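Long-range contacts in hypothetical protein MerP (Cupriavidus metallidurans, PDB 1OSD), which binds mercury in the periplasm as part of bacterial mercury resistance, probably through the cysteine pair that is oxidised to a disulfide here: residues T20-I25 with A60-Y66; A1-L7 with A43-D49. One frame throughout, in Å; residues are numbered along the deposited sequence. Where two conformers were deposited one is given.

Contact 1: residues T20-I25 with A60-Y66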
ATOM      1  N   THR A  20     -10.089   0.503  -0.648  1.00 34.57           N
ATOM      2  CA  THR A  20      -9.894   0.627   0.753  1.00 35.07           C
ATOM      3  C   THR A  20      -8.412   0.798   0.983  1.00 34.56           C
ATOM      4  O   THR A  20      -7.997   1.638   1.797  1.00 36.55           O
ATOM      5  CB  THR A  20     -10.480  -0.547   1.548  1.00 34.35           C
ATOM      6  OG1 THR A  20     -11.923  -0.559   1.499  1.00 31.40           O
ATOM      7  CG2 THR A  20     -10.119  -0.381   3.086  1.00 36.19           C
ATOM      8  N   VAL A  21      -7.623   0.014   0.289  1.00 35.20           N
ATOM      9  CA  VAL A  21      -6.162  -0.077   0.492  1.00 34.81           C
ATOM     10  C   VAL A  21      -5.500   1.157  -0.094  1.00 36.17           C
ATOM     11  O   VAL A  21      -4.711   1.809   0.569  1.00 37.46           O
ATOM     12  CB  VAL A  21      -5.551  -1.388  -0.039  1.00 34.72           C
ATOM     13  CG1 VAL A  21      -3.846  -1.283  -0.089  1.00 34.93           C
ATOM     14  CG2 VAL A  21      -6.135  -2.714   0.694  1.00 36.34           C
ATOM     15  N   LYS A  22      -5.926   1.532  -1.305  1.00 35.56           N
ATOM     16  CA  LYS A  22      -5.445   2.614  -2.013  1.00 33.03           C
ATOM     17  C   LYS A  22      -5.648   3.848  -1.122  1.00 35.17           C
ATOM     18  O   LYS A  22      -4.691   4.584  -0.895  1.00 38.37           O
ATOM     19  CB  LYS A  22      -6.193   2.764  -3.335  1.00 32.97           C
ATOM     20  CG  LYS A  22      -5.685   3.963  -4.243  1.00 33.89           C
ATOM     21  CD  LYS A  22      -6.368   3.848  -5.626  1.00 40.31           C
ATOM     22  CE  LYS A  22      -5.693   4.387  -6.844  1.00 44.48           C
ATOM     23  NZ  LYS A  22      -4.634   5.449  -6.685  1.00 45.88           N
ATOM     24  N   LYS A  23      -6.867   4.110  -0.666  1.00 35.77           N
ATOM     25  CA  LYS A  23      -7.151   5.244   0.209  1.00 38.13           C
ATOM     26  C   LYS A  23      -6.220   5.296   1.432  1.00 38.57           C
ATOM     27  O   LYS A  23      -5.544   6.319   1.684  1.00 35.96           O
ATOM     28  CB  LYS A  23      -8.605   5.237   0.720  1.00 37.17           C
ATOM     29  CG  LYS A  23      -9.594   5.509  -0.397  1.00 43.64           C
ATOM     30  CD  LYS A  23     -10.992   6.026   0.042  1.00 50.44           C
ATOM     31  CE  LYS A  23     -11.988   6.105  -1.228  1.00 52.36           C
ATOM     32  NZ  LYS A  23     -13.421   5.827  -0.857  1.00 54.00           N
ATOM     33  N   ALA A  24      -6.187   4.177   2.182  1.00 35.91           N
ATOM     34  CA  ALA A  24      -5.283   4.099   3.334  1.00 35.97           C
ATOM     35  C   ALA A  24      -3.850   4.442   3.044  1.00 35.28           C
ATOM     36  O   ALA A  24      -3.244   5.296   3.755  1.00 38.68           O
ATOM     37  CB  ALA A  24      -5.419   2.721   4.071  1.00 36.15           C
ATOM     38  N   ILE A  25      -3.302   4.028   1.910  1.00 34.70           N
ATOM     39  CA  ILE A  25      -1.903   4.387   1.636  1.00 34.46           C
ATOM     40  C   ILE A  25      -1.726   5.831   1.224  1.00 34.42           C
ATOM     41  O   ILE A  25      -0.818   6.528   1.641  1.00 30.17           O
ATOM     42  CB  ILE A  25      -1.293   3.382   0.622  0.50 34.22           C
ATOM     43  CG1 ILE A  25      -1.373   1.999   1.262  0.50 34.22           C
ATOM     44  CG2 ILE A  25       0.203   3.669   0.363  0.50 33.98           C
ATOM     45  CD1 ILE A  25      -1.070   0.867   0.315  0.50 36.39           C
ATOM     46  N   ALA A  60      -0.083   1.388   7.694  1.00 36.41           N
ATOM     47  CA  ALA A  60      -1.334   1.978   7.275  1.00 37.34           C
ATOM     48  C   ALA A  60      -2.362   0.919   6.779  1.00 36.15           C
ATOM     49  O   ALA A  60      -3.613   1.078   6.917  1.00 34.31           O
ATOM     50  CB  ALA A  60      -1.039   2.994   6.149  1.00 37.41           C
ATOM     51  N   THR A  61      -1.860  -0.083   6.024  1.00 35.87           N
ATOM     52  CA  THR A  61      -2.742  -1.106   5.412  1.00 35.67           C
ATOM     53  C   THR A  61      -3.301  -1.985   6.517  1.00 35.08           C
ATOM     54  O   THR A  61      -4.537  -2.278   6.549  1.00 31.69           O
ATOM     55  CB  THR A  61      -2.041  -1.936   4.296  1.00 35.46           C
ATOM     56  OG1 THR A  61      -0.995  -2.787   4.808  1.00 42.63           O
ATOM     57  CG2 THR A  61      -1.338  -1.000   3.273  1.00 36.43           C
ATOM     58  N   ALA A  62      -2.438  -2.317   7.486  1.00 33.61           N
ATOM     59  CA  ALA A  62      -2.914  -3.259   8.556  1.00 33.98           C
ATOM     60  C   ALA A  62      -3.987  -2.561   9.377  1.00 34.39           C
ATOM     61  O   ALA A  62      -5.060  -3.123   9.671  1.00 35.75           O
ATOM     62  CB  ALA A  62      -1.767  -3.727   9.486  1.00 34.69           C
ATOM     63  N   ASP A  63      -3.778  -1.276   9.626  1.00 36.14           N
ATOM     64  CA  ASP A  63      -4.768  -0.439  10.320  1.00 36.35           C
ATOM     65  C   ASP A  63      -6.129  -0.497   9.649  1.00 36.73           C
ATOM     66  O   ASP A  63      -7.212  -0.624  10.310  1.00 37.45           O
ATOM     67  CB  ASP A  63      -4.240   1.019  10.418  1.00 36.32           C
ATOM     68  CG  ASP A  63      -3.235   1.210  11.558  1.00 39.88           C
ATOM     69  OD1 ASP A  63      -3.016   0.247  12.295  1.00 35.20           O
ATOM     70  OD2 ASP A  63      -2.631   2.309  11.806  1.00 39.37           O
ATOM     71  N   ALA A  64      -6.103  -0.451   8.309  1.00 32.38           N
ATOM     72  CA  ALA A  64      -7.307  -0.483   7.577  1.00 33.37           C
ATOM     73  C   ALA A  64      -7.892  -1.877   7.447  1.00 32.33           C
ATOM     74  O   ALA A  64      -8.959  -2.022   6.835  1.00 33.84           O
ATOM     75  CB  ALA A  64      -7.071   0.111   6.185  1.00 35.19           C
ATOM     76  N   GLY A  65      -7.164  -2.894   7.936  1.00 33.86           N
ATOM     77  CA  GLY A  65      -7.709  -4.243   7.992  1.00 34.96           C
ATOM     78  C   GLY A  65      -6.942  -5.267   7.206  1.00 34.76           C
ATOM     79  O   GLY A  65      -7.236  -6.454   7.350  1.00 37.37           O
ATOM     80  N   TYR A  66      -5.945  -4.825   6.404  1.00 34.76           N
ATOM     81  CA  TYR A  66      -5.308  -5.594   5.391  1.00 32.98           C
ATOM     82  C   TYR A  66      -3.775  -5.490   5.517  1.00 34.49           C
ATOM     83  O   TYR A  66      -3.095  -4.758   4.776  1.00 34.02           O
ATOM     84  CB  TYR A  66      -5.820  -5.156   4.001  1.00 31.92           C
ATOM     85  CG  TYR A  66      -7.331  -5.028   3.945  1.00 35.92           C
ATOM     86  CD1 TYR A  66      -8.119  -6.099   3.519  1.00 38.69           C
ATOM     87  CD2 TYR A  66      -7.977  -3.832   4.289  1.00 35.87           C
ATOM     88  CE1 TYR A  66      -9.520  -5.978   3.419  1.00 34.85           C
ATOM     89  CE2 TYR A  66      -9.389  -3.714   4.179  1.00 35.50           C
ATOM     90  CZ  TYR A  66     -10.119  -4.767   3.769  1.00 31.23           C
ATOM     91  OH  TYR A  66     -11.474  -4.731   3.824  1.00 36.96           O
TER
HETATM   92  O   HOH W   1     -12.806  -3.009   2.662  1.00 34.58           O

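Contact 2: residues A1-L7 with A43-D49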
ATOM      1  N   ALA A   1      14.530  10.610  -0.881  1.00 42.77           N
ATOM      2  CA  ALA A   1      14.500   9.989  -2.219  1.00 42.40           C
ATOM      3  C   ALA A   1      13.231   9.214  -2.608  1.00 43.36           C
ATOM      4  O   ALA A   1      12.733   8.384  -1.817  1.00 39.52           O
ATOM      5  CB  ALA A   1      15.744   9.006  -2.361  1.00 41.98           C
ATOM      6  N   THR A   2      12.861   9.360  -3.923  1.00 42.77           N
ATOM      7  CA  THR A   2      11.761   8.671  -4.506  1.00 42.65           C
ATOM      8  C   THR A   2      12.021   7.156  -4.598  1.00 41.26           C
ATOM      9  O   THR A   2      13.037   6.702  -5.126  1.00 41.60           O
ATOM     10  CB  THR A   2      11.416   9.250  -5.871  1.00 43.87           C
ATOM     11  OG1 THR A   2      11.178  10.667  -5.731  1.00 46.13           O
ATOM     12  CG2 THR A   2      10.081   8.706  -6.371  1.00 43.28           C
ATOM     13  N   GLN A   3      11.079   6.419  -4.076  1.00 39.32           N
ATOM     14  CA  GLN A   3      11.126   4.965  -4.044  1.00 39.03           C
ATOM     15  C   GLN A   3       9.845   4.385  -4.557  1.00 37.86           C
ATOM     16  O   GLN A   3       8.787   5.034  -4.439  1.00 36.41           O
ATOM     17  CB  GLN A   3      11.302   4.435  -2.628  1.00 40.84           C
ATOM     18  CG  GLN A   3      12.614   4.443  -1.970  1.00 44.45           C
ATOM     19  CD  GLN A   3      13.771   4.083  -2.863  1.00 52.75           C
ATOM     20  OE1 GLN A   3      14.721   4.846  -2.940  1.00 58.71           O
ATOM     21  NE2 GLN A   3      13.729   2.906  -3.477  1.00 58.22           N
ATOM     22  N   THR A   4       9.949   3.180  -5.143  1.00 37.25           N
ATOM     23  CA  THR A   4       8.827   2.412  -5.579  1.00 38.05           C
ATOM     24  C   THR A   4       8.879   1.012  -4.962  1.00 39.08           C
ATOM     25  O   THR A   4       9.825   0.270  -5.107  1.00 40.31           O
ATOM     26  CB  THR A   4       8.628   2.422  -7.090  1.00 38.09           C
ATOM     27  OG1 THR A   4       8.030   3.682  -7.498  1.00 41.21           O
ATOM     28  CG2 THR A   4       7.463   1.567  -7.420  1.00 38.74           C
ATOM     29  N   VAL A   5       7.813   0.664  -4.265  1.00 38.50           N
ATOM     30  CA  VAL A   5       7.685  -0.625  -3.607  1.00 35.84           C
ATOM     31  C   VAL A   5       6.350  -1.261  -3.971  1.00 36.73           C
ATOM     32  O   VAL A   5       5.332  -0.586  -4.099  1.00 38.25           O
ATOM     33  CB  VAL A   5       7.831  -0.472  -2.100  1.00 34.73           C
ATOM     34  CG1 VAL A   5       6.667   0.305  -1.484  1.00 35.97           C
ATOM     35  CG2 VAL A   5       8.045  -1.867  -1.395  1.00 38.60           C
ATOM     36  N   THR A   6       6.382  -2.581  -4.161  1.00 37.46           N
ATOM     37  CA  THR A   6       5.237  -3.406  -4.326  1.00 37.71           C
ATOM     38  C   THR A   6       4.906  -4.200  -3.068  1.00 37.16           C
ATOM     39  O   THR A   6       5.712  -4.972  -2.535  1.00 34.58           O
ATOM     40  CB  THR A   6       5.385  -4.396  -5.529  1.00 37.21           C
ATOM     41  OG1 THR A   6       5.580  -3.667  -6.727  1.00 40.32           O
ATOM     42  CG2 THR A   6       4.088  -5.150  -5.747  1.00 40.18           C
ATOM     43  N   LEU A   7       3.622  -4.142  -2.727  1.00 37.50           N
ATOM     44  CA  LEU A   7       3.142  -4.750  -1.503  1.00 36.87           C
ATOM     45  C   LEU A   7       2.176  -5.805  -1.851  1.00 36.79           C
ATOM     46  O   LEU A   7       1.338  -5.664  -2.741  1.00 36.51           O
ATOM     47  CB  LEU A   7       2.510  -3.732  -0.567  1.00 36.42           C
ATOM     48  CG  LEU A   7       3.311  -2.525  -0.088  1.00 38.49           C
ATOM     49  CD1 LEU A   7       2.468  -1.609   0.884  1.00 30.64           C
ATOM     50  CD2 LEU A   7       4.692  -2.961   0.534  1.00 39.38           C
ATOM     51  N   ALA A  43      -0.420  -3.779  -4.153  1.00 35.29           N
ATOM     52  CA  ALA A  43      -0.375  -2.285  -4.251  1.00 35.82           C
ATOM     53  C   ALA A  43       1.052  -1.856  -4.524  1.00 36.68           C
ATOM     54  O   ALA A  43       1.989  -2.332  -3.808  1.00 39.38           O
ATOM     55  CB  ALA A  43      -0.902  -1.649  -2.941  1.00 35.60           C
ATOM     56  N   VAL A  44       1.250  -0.979  -5.554  1.00 36.10           N
ATOM     57  CA  VAL A  44       2.537  -0.441  -5.981  1.00 38.44           C
ATOM     58  C   VAL A  44       2.537   1.048  -5.551  1.00 38.01           C
ATOM     59  O   VAL A  44       1.675   1.849  -6.001  1.00 35.61           O
ATOM     60  CB  VAL A  44       2.773  -0.491  -7.619  1.00 36.85           C
ATOM     61  CG1 VAL A  44       4.136   0.193  -8.048  1.00 40.76           C
ATOM     62  CG2 VAL A  44       2.457  -1.916  -8.314  1.00 39.29           C
ATOM     63  N   VAL A  45       3.464   1.394  -4.645  1.00 38.83           N
ATOM     64  CA  VAL A  45       3.465   2.685  -3.954  1.00 37.62           C
ATOM     65  C   VAL A  45       4.734   3.369  -4.265  1.00 38.41           C
ATOM     66  O   VAL A  45       5.815   2.812  -4.087  1.00 39.36           O
ATOM     67  CB  VAL A  45       3.416   2.508  -2.432  1.00 38.33           C
ATOM     68  CG1 VAL A  45       3.298   3.873  -1.721  1.00 39.39           C
ATOM     69  CG2 VAL A  45       2.361   1.527  -2.015  1.00 40.19           C
ATOM     70  N   THR A  46       4.597   4.582  -4.791  1.00 38.22           N
ATOM     71  CA  THR A  46       5.718   5.486  -5.071  1.00 36.81           C
ATOM     72  C   THR A  46       5.698   6.590  -3.968  1.00 36.79           C
ATOM     73  O   THR A  46       4.671   7.212  -3.673  1.00 32.82           O
ATOM     74  CB  THR A  46       5.572   6.147  -6.410  1.00 36.37           C
ATOM     75  OG1 THR A  46       5.740   5.192  -7.460  1.00 36.93           O
ATOM     76  CG2 THR A  46       6.693   7.194  -6.616  1.00 37.04           C
ATOM     77  N   PHE A  47       6.829   6.739  -3.324  1.00 35.63           N
ATOM     78  CA  PHE A  47       6.855   7.567  -2.134  1.00 36.80           C
ATOM     79  C   PHE A  47       8.252   8.152  -1.895  1.00 35.94           C
ATOM     80  O   PHE A  47       9.311   7.668  -2.443  1.00 34.03           O
ATOM     81  CB  PHE A  47       6.412   6.727  -0.901  1.00 35.70           C
ATOM     82  CG  PHE A  47       7.442   5.692  -0.469  1.00 35.45           C
ATOM     83  CD1 PHE A  47       8.414   6.015   0.469  1.00 31.67           C
ATOM     84  CD2 PHE A  47       7.426   4.354  -0.991  1.00 34.66           C
ATOM     85  CE1 PHE A  47       9.392   5.067   0.896  1.00 28.40           C
ATOM     86  CE2 PHE A  47       8.460   3.415  -0.618  1.00 34.35           C
ATOM     87  CZ  PHE A  47       9.432   3.790   0.360  1.00 33.90           C
ATOM     88  N   ASP A  48       8.261   9.160  -1.001  1.00 37.31           N
ATOM     89  CA  ASP A  48       9.517   9.760  -0.609  1.00 36.30           C
ATOM     90  C   ASP A  48      10.048   9.237   0.701  1.00 37.58           C
ATOM     91  O   ASP A  48       9.403   9.436   1.716  1.00 38.01           O
ATOM     92  CB  ASP A  48       9.298  11.248  -0.631  1.00 36.95           C
ATOM     93  CG  ASP A  48      10.555  12.025  -0.393  1.00 31.55           C
ATOM     94  OD1 ASP A  48      10.477  13.312  -0.471  1.00 36.18           O
ATOM     95  OD2 ASP A  48      11.622  11.529   0.012  1.00 33.49           O
ATOM     96  N   ASP A  49      11.197   8.549   0.651  1.00 36.84           N
ATOM     97  CA  ASP A  49      11.764   7.795   1.745  1.00 38.46           C
ATOM     98  C   ASP A  49      12.409   8.657   2.844  1.00 37.76           C
ATOM     99  O   ASP A  49      12.739   8.151   3.926  1.00 35.53           O
ATOM    100  CB  ASP A  49      12.711   6.750   1.291  1.00 39.33           C
ATOM    101  CG  ASP A  49      14.055   7.308   0.811  1.00 41.43           C
ATOM    102  OD1 ASP A  49      14.793   6.475   0.305  1.00 36.13           O
ATOM    103  OD2 ASP A  49      14.466   8.503   0.864  1.00 44.35           O
TER

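Contact 1: residues T20-I25 with A60-Y66
Small side chains let the helix that carries Ala60-Asp63 settle close against Thr20-Ile25, with CA atoms 6.0 Å apart at Ala24 and Ala60 and no direct hydrogen bond between the two segments. Ala60 comes first, its CB directed at the partner helix and its carbonyl O 3.7 Å from Ala24 CB. Thr61 follows with its methyl turned into the core, where CG2 lies 3.5 Å from Ile25 CD1 and 4.2 Å from Val21 CG1. One turn on from Ala60, Ala64 meets Ala24, CB to CB at 3.7 Å. Gly65 then closes the helix in a Schellman motif, its positive phi suited to glycine, and the turn brings Tyr66 back over the start of Thr20-Ile25. There Tyr66 CE2 packs 3.6 Å from Thr20 CG2 and Tyr66 CB 4.1 Å from Val21 CG2, while a water links the hydroxyls, 2.5 Å from Tyr66 OH and 2.9 Å from Thr20 OG1. The tyrosine side chain also touches the CxxC segment, whose Cys14 and Cys17 are joined by a disulfide. Two helices side by side on one face of an antiparallel sheet are characteristic of the ferredoxin-like fold of heavy-metal-associated domains; here Tyr66 lies beside the cysteines, the probable mercury site.

Contact 2: residues A1-L7 with A43-D49
Strands 2-7 and 43-48 run antiparallel, their axes 4.6 Å apart at closest approach, and the pairs Gln3-Phe47, Val5-Val45 and Leu7-Ala43 are hydrogen-bonded in both directions. On the face bearing these residues, the Phe47 ring is the main bump: Gln3 CB sits 3.9 Å from its centroid in a CH-pi contact, while Val5 CG1 fills the space at the ring edge, 3.7 Å from Phe47 CE2. Val21 and Ile25 of helix 17-26 occupy the space over small Ala43, while Leu7 CD1 reaches diagonally to Val45 CG2 (4.3 Å). The other face is lined by Thr2, Thr4, Thr6, Val44, Thr46 and Asp48, with Thr4 OG1 and Thr46 OG1 hydrogen-bonded at 2.7 Å. Ala1 N, the amino terminus, forms salt bridges to Asp49 OD2 (2.7 Å) and Asp48 OD2 (3.2 Å); the latter oxygen also accepts from Ala50 N. These are the two central strands of the sheet: Leu57 of helix 54-63 covers Val5, Val45 and Phe47, Ile25 also covers Val45, and strand 31-37 flanks 42-48.

In the fold
From the N terminus the chain lays down strand 2-8 and passes through the cysteine motif into helix 17-26, then strand 31-37. Strand 42-48 returns beside the first strand, so contact 2 closes a loop around one helix and one strand. Helix 54-63 follows, and contact 1 closes a second loop by bringing it against the first helix. The segments alternate along the sequence, so the two closures cross, as expected for interleaved βαβ halves. Contact 2 joins the halves within the sheet and contact 1 joins them through the helices, and the layers meet where Ile25 CG2 lies 3.7 Å from Val45 CG1 and Val21 CG1 lies 4.1 Å from Ala43 CB.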